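Local structure of fusion DH (Streptomyces sp. MJ635-86F5, 6K97) at residues A[232-237]-A[255-260]. The protein probably dehydrates carrier-bound polyketide intermediates in cremimycin biosynthesis, as an engineered fusion that rejoins a split polyketide synthase dehydratase domain with a double hot dog fold. Sequence-based numbering, arbitrary orientation.
Sequences ADVEVG and LDAALH
Val-234 on strand 229-235 lies against Ala-257 and Ala-258 of helix 252-266, a worked example of how a hot dog fold wraps its sheet around a central helix; here the helix presents two alanines to the strand. Both segments belong to the predicted C-terminal hot dog of the fused dehydratase. At the nearest pair, Val-234 and Ala-257, the CA atoms are 6.2 Å apart, a close approach that the short alanine side chain permits. The CG1 branch of Val-234 makes most of the contact: lying anti to the carbonyl carbon and beside the backbone N (chi1 -54°), it reaches the helix backbone 3.7 Å from Ala-258 N. Ala-257 CB sits 4.0 Å from both CG1 and CB of Val-234, whereas Ala-258 CB is a looser neighbour of CG1 at 4.5 Å. No hydrogen bond crosses the interface, which is apolar and buried. Leu-220 and Leu-292, from the strands on either side, also pack on Val-234.

The side of the strand turned from the helix is more open and polar. There Asp-233 and Glu-235 are partly exposed, and Asp-233, which also packs on Trp-224, forms a salt bridge with Arg-293 on the adjoining strand. On the helix, away from Val-234, His-260 donates from NE2 to Asp-256 OD2 over 2.7 Å, a bent bond (141°) that meets the oxygen from above the carboxylate plane.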
ATOM      1  N   ALA A 232     -15.768  -9.642 -35.300  1.00 44.79           N
ATOM      2  CA  ALA A 232     -16.826  -9.119 -34.447  1.00 44.34           C
ATOM      3  C   ALA A 232     -16.780  -7.604 -34.308  1.00 47.48           C
ATOM      4  O   ALA A 232     -15.703  -7.043 -34.093  1.00 51.07           O
ATOM      5  CB  ALA A 232     -16.682  -9.748 -33.081  1.00 43.65           C
ATOM      6  N   ASP A 233     -17.932  -6.943 -34.410  1.00 47.05           N
ATOM      7  CA  ASP A 233     -18.047  -5.562 -33.985  1.00 47.48           C
ATOM      8  C   ASP A 233     -18.605  -5.578 -32.565  1.00 45.36           C
ATOM      9  O   ASP A 233     -19.664  -6.147 -32.318  1.00 41.44           O
ATOM     10  CB  ASP A 233     -18.959  -4.766 -34.906  1.00 54.96           C
ATOM     11  CG  ASP A 233     -18.319  -4.450 -36.238  1.00 59.61           C
ATOM     12  OD1 ASP A 233     -17.224  -4.973 -36.541  1.00 69.74           O
ATOM     13  OD2 ASP A 233     -18.891  -3.639 -36.979  1.00 64.48           O
ATOM     14  N   VAL A 234     -17.870  -4.970 -31.638  1.00 42.97           N
ATOM     15  CA  VAL A 234     -18.303  -4.847 -30.260  1.00 42.80           C
ATOM     16  C   VAL A 234     -18.315  -3.378 -29.860  1.00 42.47           C
ATOM     17  O   VAL A 234     -17.589  -2.557 -30.405  1.00 39.73           O
ATOM     18  CB  VAL A 234     -17.432  -5.686 -29.286  1.00 44.13           C
ATOM     19  CG1 VAL A 234     -17.380  -7.120 -29.744  1.00 46.56           C
ATOM     20  CG2 VAL A 234     -16.006  -5.176 -29.211  1.00 44.45           C
ATOM     21  N   GLU A 235     -19.179  -3.072 -28.914  1.00 46.98           N
ATOM     22  CA  GLU A 235     -19.373  -1.733 -28.391  1.00 52.55           C
ATOM     23  C   GLU A 235     -19.784  -1.904 -26.921  1.00 51.29           C
ATOM     24  O   GLU A 235     -20.030  -3.009 -26.502  1.00 49.73           O
ATOM     25  CB  GLU A 235     -20.408  -0.966 -29.186  1.00 54.29           C
ATOM     26  CG  GLU A 235     -20.032   0.514 -29.291  1.00 66.79           C
ATOM     27  CD  GLU A 235     -20.875   1.290 -30.294  1.00 72.39           C
ATOM     28  OE1 GLU A 235     -21.899   0.723 -30.788  1.00 79.11           O
ATOM     29  OE2 GLU A 235     -20.511   2.463 -30.552  1.00 73.05           O
ATOM     30  N   VAL A 236     -19.750  -0.847 -26.116  1.00 52.76           N
ATOM     31  CA  VAL A 236     -20.169  -0.978 -24.720  1.00 54.95           C
ATOM     32  C   VAL A 236     -21.697  -0.891 -24.677  1.00 55.27           C
ATOM     33  O   VAL A 236     -22.283   0.126 -25.103  1.00 53.50           O
ATOM     34  CB  VAL A 236     -19.561   0.131 -23.826  1.00 58.41           C
ATOM     35  CG1 VAL A 236     -19.964  -0.074 -22.374  1.00 60.89           C
ATOM     36  CG2 VAL A 236     -18.056   0.127 -23.943  1.00 62.90           C
ATOM     37  N   GLY A 237     -22.335  -1.946 -24.175  1.00 53.58           N
ATOM     38  CA  GLY A 237     -23.793  -1.990 -24.055  1.00 57.14           C
ATOM     39  C   GLY A 237     -24.302  -1.020 -23.000  1.00 59.81           C
ATOM     40  O   GLY A 237     -23.610  -0.745 -22.021  1.00 66.71           O
ATOM     41  N   LEU A 255     -14.107  -5.709 -23.949  1.00 35.91           N
ATOM     42  CA  LEU A 255     -13.228  -6.871 -24.144  1.00 36.94           C
ATOM     43  C   LEU A 255     -13.973  -8.176 -23.936  1.00 38.59           C
ATOM     44  O   LEU A 255     -13.777  -9.109 -24.696  1.00 40.04           O
ATOM     45  CB  LEU A 255     -12.053  -6.793 -23.210  1.00 35.86           C
ATOM     46  CG  LEU A 255     -10.979  -7.847 -23.517  1.00 37.46           C
ATOM     47  CD1 LEU A 255     -10.316  -7.643 -24.856  1.00 37.31           C
ATOM     48  CD2 LEU A 255      -9.910  -7.717 -22.449  1.00 41.11           C
ATOM     49  N   ASP A 256     -14.856  -8.243 -22.931  1.00 37.57           N
ATOM     50  CA  ASP A 256     -15.642  -9.476 -22.727  1.00 39.24           C
ATOM     51  C   ASP A 256     -16.569  -9.757 -23.926  1.00 37.89           C
ATOM     52  O   ASP A 256     -16.772 -10.909 -24.280  1.00 34.96           O
ATOM     53  CB  ASP A 256     -16.474  -9.373 -21.454  1.00 40.53           C
ATOM     54  CG  ASP A 256     -16.986 -10.707 -20.958  1.00 40.58           C
ATOM     55  OD1 ASP A 256     -16.188 -11.621 -20.742  1.00 39.52           O
ATOM     56  OD2 ASP A 256     -18.198 -10.821 -20.705  1.00 44.11           O
ATOM     57  N   ALA A 257     -17.160  -8.716 -24.515  1.00 36.85           N
ATOM     58  CA  ALA A 257     -18.083  -8.931 -25.641  1.00 39.72           C
ATOM     59  C   ALA A 257     -17.357  -9.512 -26.843  1.00 42.66           C
ATOM     60  O   ALA A 257     -17.904 -10.332 -27.586  1.00 46.80           O
ATOM     61  CB  ALA A 257     -18.760  -7.658 -26.024  1.00 39.44           C
ATOM     62  N   ALA A 258     -16.080  -9.156 -26.952  1.00 44.17           N
ATOM     63  CA  ALA A 258     -15.173  -9.767 -27.924  1.00 43.24           C
ATOM     64  C   ALA A 258     -14.967 -11.235 -27.718  1.00 45.58           C
ATOM     65  O   ALA A 258     -14.656 -11.921 -28.666  1.00 54.03           O
ATOM     66  CB  ALA A 258     -13.826  -9.073 -27.883  1.00 46.20           C
ATOM     67  N   LEU A 259     -15.148 -11.744 -26.500  1.00 48.08           N
ATOM     68  CA  LEU A 259     -15.116 -13.190 -26.274  1.00 47.62           C
ATOM     69  C   LEU A 259     -16.452 -13.854 -26.484  1.00 50.14           C
ATOM     70  O   LEU A 259     -16.506 -15.094 -26.594  1.00 55.22           O
ATOM     71  CB  LEU A 259     -14.651 -13.535 -24.839  1.00 47.63           C
ATOM     72  CG  LEU A 259     -13.334 -12.932 -24.380  1.00 53.49           C
ATOM     73  CD1 LEU A 259     -12.991 -13.430 -22.971  1.00 52.05           C
ATOM     74  CD2 LEU A 259     -12.237 -13.248 -25.383  1.00 52.04           C
ATOM     75  N   HIS A 260     -17.553 -13.098 -26.434  1.00 42.54           N
ATOM     76  CA  HIS A 260     -18.846 -13.754 -26.516  1.00 38.14           C
ATOM     77  C   HIS A 260     -18.962 -14.490 -27.852  1.00 38.62           C
ATOM     78  O   HIS A 260     -19.405 -15.640 -27.923  1.00 38.48           O
ATOM     79  CB  HIS A 260     -19.974 -12.754 -26.299  1.00 37.94           C
ATOM     80  CG  HIS A 260     -19.954 -12.118 -24.931  1.00 38.25           C
ATOM     81  ND1 HIS A 260     -20.599 -10.939 -24.649  1.00 36.39           N
ATOM     82  CD2 HIS A 260     -19.373 -12.515 -23.769  1.00 34.07           C
ATOM     83  CE1 HIS A 260     -20.420 -10.646 -23.373  1.00 35.92           C
ATOM     84  NE2 HIS A 260     -19.680 -11.584 -22.824  1.00 33.42           N
TER